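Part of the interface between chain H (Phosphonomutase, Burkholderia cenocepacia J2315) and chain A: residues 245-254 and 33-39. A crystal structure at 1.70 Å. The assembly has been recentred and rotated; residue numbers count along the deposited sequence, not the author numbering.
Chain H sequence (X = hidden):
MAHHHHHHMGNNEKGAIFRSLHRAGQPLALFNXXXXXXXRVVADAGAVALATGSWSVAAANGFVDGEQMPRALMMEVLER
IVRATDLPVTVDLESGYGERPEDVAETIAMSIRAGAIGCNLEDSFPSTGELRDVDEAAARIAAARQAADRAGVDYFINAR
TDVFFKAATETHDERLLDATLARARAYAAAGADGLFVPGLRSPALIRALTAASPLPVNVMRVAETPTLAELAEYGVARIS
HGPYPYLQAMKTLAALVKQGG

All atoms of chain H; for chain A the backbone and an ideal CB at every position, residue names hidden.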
# COMPACT_ATOMS: atom_id res chain seq x y z
N PRO H 245 -4.18 -1.67 -12.02
CA PRO H 245 -4.55 -0.59 -11.10
C PRO H 245 -3.36 -0.15 -10.21
O PRO H 245 -3.12 1.05 -10.06
CB PRO H 245 -5.66 -1.20 -10.25
CG PRO H 245 -6.27 -2.22 -11.17
CD PRO H 245 -5.12 -2.81 -11.91
N TYR H 246 -2.64 -1.12 -9.67
CA TYR H 246 -1.44 -0.86 -8.83
C TYR H 246 -0.41 -0.11 -9.63
O TYR H 246 0.20 0.89 -9.13
CB TYR H 246 -0.86 -2.21 -8.34
CG TYR H 246 0.45 -2.08 -7.58
CD1 TYR H 246 0.44 -1.68 -6.26
CD2 TYR H 246 1.67 -2.32 -8.18
CE1 TYR H 246 1.62 -1.53 -5.55
CE2 TYR H 246 2.87 -2.12 -7.48
CZ TYR H 246 2.81 -1.76 -6.18
OH TYR H 246 4.02 -1.58 -5.46
N LEU H 247 -0.18 -0.54 -10.89
CA LEU H 247 0.84 0.08 -11.73
C LEU H 247 0.49 1.52 -12.05
O LEU H 247 1.40 2.36 -12.13
CB LEU H 247 1.06 -0.72 -13.02
CG LEU H 247 1.75 -2.06 -12.72
CD1 LEU H 247 1.71 -2.95 -13.96
CD2 LEU H 247 3.14 -1.90 -12.16
N GLN H 248 -0.79 1.81 -12.24
CA GLN H 248 -1.23 3.18 -12.51
C GLN H 248 -1.04 4.08 -11.29
O GLN H 248 -0.56 5.23 -11.40
CB GLN H 248 -2.68 3.23 -12.98
CG GLN H 248 -2.84 2.66 -14.38
CD GLN H 248 -1.93 3.31 -15.41
OE1 GLN H 248 -1.02 2.69 -15.94
NE2 GLN H 248 -2.13 4.59 -15.67
N ALA H 249 -1.34 3.55 -10.12
CA ALA H 249 -1.15 4.29 -8.87
C ALA H 249 0.32 4.57 -8.67
O ALA H 249 0.69 5.72 -8.30
CB ALA H 249 -1.75 3.52 -7.69
N MET H 250 1.20 3.60 -8.96
CA MET H 250 2.63 3.83 -8.82
C MET H 250 3.19 4.79 -9.88
O MET H 250 4.15 5.48 -9.64
CB MET H 250 3.42 2.54 -8.81
CG MET H 250 3.05 1.63 -7.65
SD MET H 250 3.41 2.40 -6.03
CE MET H 250 1.88 3.00 -5.52
N LYS H 251 2.59 4.80 -11.07
CA LYS H 251 2.94 5.79 -12.09
C LYS H 251 2.72 7.20 -11.61
O LYS H 251 3.57 8.07 -11.80
CB LYS H 251 2.08 5.57 -13.34
CG LYS H 251 2.74 4.65 -14.32
CD LYS H 251 1.84 4.52 -15.54
CE LYS H 251 2.32 3.42 -16.46
NZ LYS H 251 1.31 3.24 -17.53
N THR H 252 1.59 7.41 -10.94
CA THR H 252 1.27 8.74 -10.41
C THR H 252 2.27 9.13 -9.34
O THR H 252 2.70 10.28 -9.25
CB THR H 252 -0.14 8.69 -9.87
OG1 THR H 252 -1.03 8.53 -10.99
CG2 THR H 252 -0.55 9.92 -9.11
N LEU H 253 2.59 8.17 -8.49
CA LEU H 253 3.56 8.42 -7.40
C LEU H 253 4.94 8.81 -7.97
O LEU H 253 5.57 9.81 -7.58
CB LEU H 253 3.66 7.19 -6.50
CG LEU H 253 4.68 7.25 -5.42
CD1 LEU H 253 4.38 8.39 -4.46
CD2 LEU H 253 4.70 5.94 -4.68
N ALA H 254 5.40 8.07 -8.97
CA ALA H 254 6.68 8.36 -9.57
C ALA H 254 6.67 9.76 -10.19
O ALA H 254 7.63 10.51 -10.04
CB ALA H 254 6.99 7.35 -10.67
N UNK A 33 6.42 7.58 2.09
CA UNK A 33 6.10 6.25 1.55
C UNK A 33 5.47 5.45 2.70
O UNK A 33 5.56 5.80 3.86
CB UNK A 33 7.34 5.55 0.99
N UNK A 34 4.81 4.36 2.33
CA UNK A 34 3.97 3.60 3.25
C UNK A 34 4.12 2.09 3.13
O UNK A 34 3.48 1.36 3.88
CB UNK A 34 2.50 3.97 3.02
N UNK A 35 4.97 1.60 2.24
CA UNK A 35 5.25 0.18 2.08
C UNK A 35 6.45 0.02 1.18
O UNK A 35 6.98 1.01 0.65
CB UNK A 35 4.04 -0.57 1.51
N UNK A 36 6.90 -1.20 1.02
CA UNK A 36 8.15 -1.39 0.29
C UNK A 36 7.99 -1.05 -1.20
O UNK A 36 8.94 -0.60 -1.84
CB UNK A 36 8.64 -2.83 0.45
N UNK A 37 6.81 -1.31 -1.79
CA UNK A 37 6.60 -0.99 -3.20
C UNK A 37 6.71 0.51 -3.45
O UNK A 37 7.35 0.94 -4.44
CB UNK A 37 5.23 -1.50 -3.66
N UNK A 38 6.06 1.30 -2.60
CA UNK A 38 6.06 2.76 -2.73
C UNK A 38 7.47 3.31 -2.46
O UNK A 38 7.92 4.28 -3.12
CB UNK A 38 5.05 3.39 -1.77
N UNK A 39 8.18 2.69 -1.53
CA UNK A 39 9.57 3.07 -1.27
C UNK A 39 10.44 2.91 -2.49
O UNK A 39 11.23 3.81 -2.85
CB UNK A 39 10.14 2.24 -0.12

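The helix of chain H presents Y246(H), M250(H) and L253(H) to chain A, a row of one hydroxyl, one thioether and one branched aliphatic group. At position 33 the CA-to-CB bond runs sideways and the ideal CB has no atom of the chain H stretch within 5.5 Å, so many side chains would fit; the residue is V33(A), which makes no close contact.

Position 34 also starts sideways, with its CB out of reach of chain H. A small residue would leave the ends of M250(H) and L253(H) untouched from here, whereas a long apolar or aromatic side chain could swing back to them. The residue is W34(A), with chi1 at 59° (p). Its six-membered ring approaches both: CZ2 lies 4.1 Å from M250(H) CE, and CH2 lies 4.0 Å from L253(H) CD2, each methyl group meeting the ring obliquely.

Position 35 points toward chain H but stops short of it, and it immediately precedes a helix with phi/psi of -169/174. Such an N-cap site suits Asp, Asn, Ser or Thr, which can accept from the free backbone NH groups of the first turn. D35(A) does so: its OD1 accepts from the backbone N of position 38 at 2.9 Å. The same OD1 accepts from water 1 at 2.9 Å, and that water makes a weak 3.4 Å hydrogen bond to Y246(H) OH, an indirect link between the chains.

Position 36 points away from chain H, which therefore sets little restriction; it is A36(A).

Position 37 is the most constrained. An ideal CB would point toward chain H and sit 2.2 Å from Y246(H) OH, a clash, so with this backbone and this tyrosine placement glycine alone suits. G37(A) lets the hydroxyl come in close, its CA lying 3.5 Å from Y246(H) OH. Water 2 joins the same two residues, donating to G37(A) O at 3.1 Å and hydrogen bonding to Y246(H) OH at 2.5 Å.

At position 38 the bond runs sideways, and the ideal CB is 3.9 Å from L253(H) CD2 and 4.7 Å from M250(H) SD. These apolar neighbours would accept a small side chain such as Ala, Ser or Cys. In S38(A), CB packs 3.8 Å from L253(H) CD2, while the p rotamer turns OG back to its own chain, where it accepts from W34(A) N at 3.1 Å.

Position 39 points away again, and chain H asks nothing of it; A39(A) extends the helix, its N bonded to D35(A) O at 3.0 Å.

Chain A 33-39: VWDAGSA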
# COMPACT_ATOMS: atom_id res chain seq x y z
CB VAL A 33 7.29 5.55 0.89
CG1 VAL A 33 7.80 6.37 -0.29
CG2 VAL A 33 8.43 5.31 1.91
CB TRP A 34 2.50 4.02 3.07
CG TRP A 34 2.04 3.78 1.69
CD1 TRP A 34 1.44 2.65 1.19
CD2 TRP A 34 2.11 4.70 0.61
NE1 TRP A 34 1.14 2.81 -0.14
CE2 TRP A 34 1.52 4.07 -0.52
CE3 TRP A 34 2.59 6.00 0.46
CZ2 TRP A 34 1.47 4.68 -1.76
CZ3 TRP A 34 2.54 6.59 -0.77
CH2 TRP A 34 1.93 5.96 -1.85
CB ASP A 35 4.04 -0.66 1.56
CG ASP A 35 3.52 -0.22 0.20
OD1 ASP A 35 4.18 0.53 -0.57
OD2 ASP A 35 2.39 -0.67 -0.15
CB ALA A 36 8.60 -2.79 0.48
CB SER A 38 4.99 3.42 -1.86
OG SER A 38 5.02 3.06 -0.47
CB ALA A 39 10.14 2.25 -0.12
O HOH W 1 2.82 0.58 -3.14
O HOH W 2 6.24 -1.12 -6.52
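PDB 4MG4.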